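Local coordinates for protein putative glutaryl-CoA dehydrogenase (Thermus thermophilus, PDB 2EBA) that binds flavin-adenine dinucleotide as a member of the acyl-CoA dehydrogenase family of flavoproteins, here as an assembly of four chains, at residues A[162-167]-A[213-218]. Numbering follows the deposited sequence.
Sequences MWITNG and SELVLE. With FAD (flavin-adenine dinucleotide), chain I.
I164 and S213 pair in antiparallel fashion through two backbone hydrogen bonds: I164 N to S213 O (2.9 Å, nearly straight at 167°) and S213 N to I164 O (2.9 Å). I164 O takes a second donor, G167 N, which closes the type II turn I164-G167 and arrives on the carbonyl face opposite S213 N. W163 N also lies near S213 O, but at a poor angle; with W163 and I164 both set against S213, the strand carries a G1 beta bulge. Apolar contacts flank this bridge. CG1 of I164 meets CG of L215 at 3.8 Å, the two side chains crossing at about a right angle, while I164 CD1 extends to the flavin near N3. M162 SD lies against CG of E214 at 3.6 Å; the bent M162 chain places its CE over the centre of one face of the W163 indole, 3.4 Å above the plane. The E214 carboxylate forms a salt bridge with R199 of strand 196-200. Around the turn, S213 CB packs on G167 CA at 3.5 Å; a chi1 of -43° sets S213 OG beside its own backbone N, against G167 CA, and OG is hydrogen-bonded to OD1 of N168. On the flavin side T165 N donates to FAD O4 (2.9 Å, 165°). W163 CB packs on flavin C9A, with the indole ring set obliquely to C9, and G342 of a second subunit touches W163. The arrangement is characteristic of the beta domain in the middle of acyl-CoA dehydrogenases, where a bulged strand and the turn that follows it present backbone and side chains to the flavin ring.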
# COMPACT_ATOMS: atom_id res chain seq x y z
N MET A 162 31.47 10.54 -5.80
CA MET A 162 30.65 11.05 -4.70
C MET A 162 30.11 9.92 -3.85
O MET A 162 29.80 8.84 -4.35
CB MET A 162 29.48 11.89 -5.22
CG MET A 162 29.49 13.36 -4.77
SD MET A 162 30.12 13.63 -3.11
CE MET A 162 28.72 13.68 -2.22
N TRP A 163 29.97 10.20 -2.57
CA TRP A 163 29.44 9.25 -1.61
C TRP A 163 30.26 7.97 -1.53
O TRP A 163 29.69 6.90 -1.55
CB TRP A 163 27.99 8.87 -1.97
CG TRP A 163 27.05 10.02 -2.27
CD1 TRP A 163 26.47 10.32 -3.46
CD2 TRP A 163 26.61 11.04 -1.35
NE1 TRP A 163 25.71 11.46 -3.35
CE2 TRP A 163 25.78 11.92 -2.07
CE3 TRP A 163 26.85 11.28 0.01
CZ2 TRP A 163 25.19 13.04 -1.47
CZ3 TRP A 163 26.26 12.39 0.60
CH2 TRP A 163 25.44 13.25 -0.15
N ILE A 164 31.58 8.05 -1.42
CA ILE A 164 32.37 6.82 -1.35
C ILE A 164 32.66 6.41 0.08
O ILE A 164 33.30 7.16 0.82
CB ILE A 164 33.69 7.00 -2.11
CG1 ILE A 164 33.40 7.55 -3.51
CG2 ILE A 164 34.44 5.67 -2.18
CD1 ILE A 164 32.37 6.75 -4.29
N THR A 165 32.17 5.23 0.47
CA THR A 165 32.38 4.71 1.81
C THR A 165 33.86 4.44 2.02
O THR A 165 34.56 4.02 1.10
CB THR A 165 31.60 3.40 2.03
OG1 THR A 165 30.20 3.67 1.92
CG2 THR A 165 31.88 2.81 3.40
N ASN A 166 34.33 4.69 3.25
CA ASN A 166 35.73 4.50 3.60
C ASN A 166 36.64 5.45 2.83
O ASN A 166 37.85 5.25 2.78
CB ASN A 166 36.18 3.05 3.33
CG ASN A 166 35.59 2.07 4.31
OD1 ASN A 166 35.07 2.46 5.36
ND2 ASN A 166 35.67 0.78 3.99
N GLY A 167 36.04 6.47 2.21
CA GLY A 167 36.80 7.43 1.45
C GLY A 167 38.02 8.00 2.16
O GLY A 167 39.10 8.09 1.57
N SER A 213 32.96 9.89 1.77
CA SER A 213 33.78 10.96 1.25
C SER A 213 33.52 11.27 -0.20
O SER A 213 32.74 10.61 -0.88
CB SER A 213 35.26 10.58 1.41
OG SER A 213 35.49 10.01 2.68
N GLU A 214 34.16 12.33 -0.66
CA GLU A 214 34.08 12.74 -2.04
C GLU A 214 35.52 12.57 -2.52
O GLU A 214 36.45 13.06 -1.88
CB GLU A 214 33.65 14.20 -2.13
CG GLU A 214 33.56 14.69 -3.55
CD GLU A 214 33.46 16.20 -3.61
OE1 GLU A 214 34.43 16.88 -3.21
OE2 GLU A 214 32.41 16.69 -4.07
N LEU A 215 35.72 11.86 -3.62
CA LEU A 215 37.07 11.65 -4.12
C LEU A 215 37.29 12.56 -5.31
O LEU A 215 36.45 12.68 -6.19
CB LEU A 215 37.30 10.18 -4.53
CG LEU A 215 36.92 9.09 -3.53
CD1 LEU A 215 37.29 7.71 -4.07
CD2 LEU A 215 37.63 9.36 -2.22
N VAL A 216 38.43 13.24 -5.30
CA VAL A 216 38.76 14.13 -6.39
C VAL A 216 40.12 13.68 -6.89
O VAL A 216 41.10 13.67 -6.14
CB VAL A 216 38.84 15.60 -5.94
CG1 VAL A 216 39.24 16.48 -7.10
CG2 VAL A 216 37.49 16.06 -5.41
N LEU A 217 40.16 13.26 -8.15
CA LEU A 217 41.40 12.83 -8.77
C LEU A 217 41.80 13.87 -9.80
O LEU A 217 41.11 14.09 -10.79
CB LEU A 217 41.22 11.46 -9.44
CG LEU A 217 41.08 10.28 -8.47
CD1 LEU A 217 39.63 10.16 -8.06
CD2 LEU A 217 41.57 8.99 -9.12
N GLU A 218 42.91 14.53 -9.53
CA GLU A 218 43.43 15.58 -10.39
C GLU A 218 44.78 15.14 -10.95
O GLU A 218 45.79 15.15 -10.23
CB GLU A 218 43.58 16.86 -9.58
CG GLU A 218 43.31 18.16 -10.32
CD GLU A 218 43.30 19.36 -9.38
OE1 GLU A 218 44.28 19.54 -8.62
OE2 GLU A 218 42.31 20.13 -9.39
PA FAD I . 20.20 9.22 -8.85
O1A FAD I . 20.07 10.57 -9.53
O2A FAD I . 20.93 8.08 -9.52
O5B FAD I . 18.71 8.76 -8.41
C5B FAD I . 17.79 9.55 -7.86
C4B FAD I . 16.35 9.10 -7.90
O4B FAD I . 15.97 8.62 -9.37
C3B FAD I . 16.33 7.56 -7.37
O3B FAD I . 14.99 7.36 -6.94
C2B FAD I . 16.37 6.56 -8.55
O2B FAD I . 15.56 5.46 -8.35
C1B FAD I . 15.64 7.37 -9.59
N9A FAD I . 16.18 6.89 -10.93
C8A FAD I . 17.43 6.98 -11.35
N7A FAD I . 17.47 6.46 -12.62
C5A FAD I . 16.21 6.07 -12.98
C6A FAD I . 15.63 5.47 -14.15
N6A FAD I . 16.38 5.17 -15.22
N1A FAD I . 14.28 5.21 -14.17
C2A FAD I . 13.49 5.50 -13.10
N3A FAD I . 14.02 6.07 -11.96
C4A FAD I . 15.37 6.37 -11.89
N1 FAD I . 28.69 4.55 -4.42
C2 FAD I . 29.86 3.88 -4.68
O2 FAD I . 30.22 3.67 -5.85
N3 FAD I . 30.64 3.45 -3.64
C4 FAD I . 30.27 3.68 -2.34
O4 FAD I . 31.01 3.29 -1.41
C4X FAD I . 29.08 4.37 -2.06
N5 FAD I . 28.69 4.63 -0.76
C5X FAD I . 27.55 5.33 -0.47
C6 FAD I . 27.20 5.62 0.87
C7 FAD I . 26.04 6.37 1.17
C7M FAD I . 25.75 6.65 2.63
C8 FAD I . 25.20 6.84 0.11
C8M FAD I . 23.94 7.65 0.34
C9 FAD I . 25.54 6.55 -1.22
C9A FAD I . 26.72 5.80 -1.55
N10 FAD I . 27.11 5.51 -2.88
C10 FAD I . 28.27 4.82 -3.14
C1' FAD I . 26.32 5.97 -4.04
C2' FAD I . 24.99 5.29 -4.19
O2' FAD I . 25.17 4.05 -4.86
C3' FAD I . 24.10 6.25 -4.94
O3' FAD I . 23.53 7.14 -3.98
C4' FAD I . 22.97 5.58 -5.71
O4' FAD I . 23.45 5.07 -6.96
C5' FAD I . 21.86 6.58 -6.00
O5' FAD I . 22.26 7.45 -7.03
P FAD I . 22.30 9.07 -6.90
O1P FAD I . 22.42 9.50 -5.47
O2P FAD I . 23.38 9.56 -7.84
O3P FAD I . 20.84 9.49 -7.39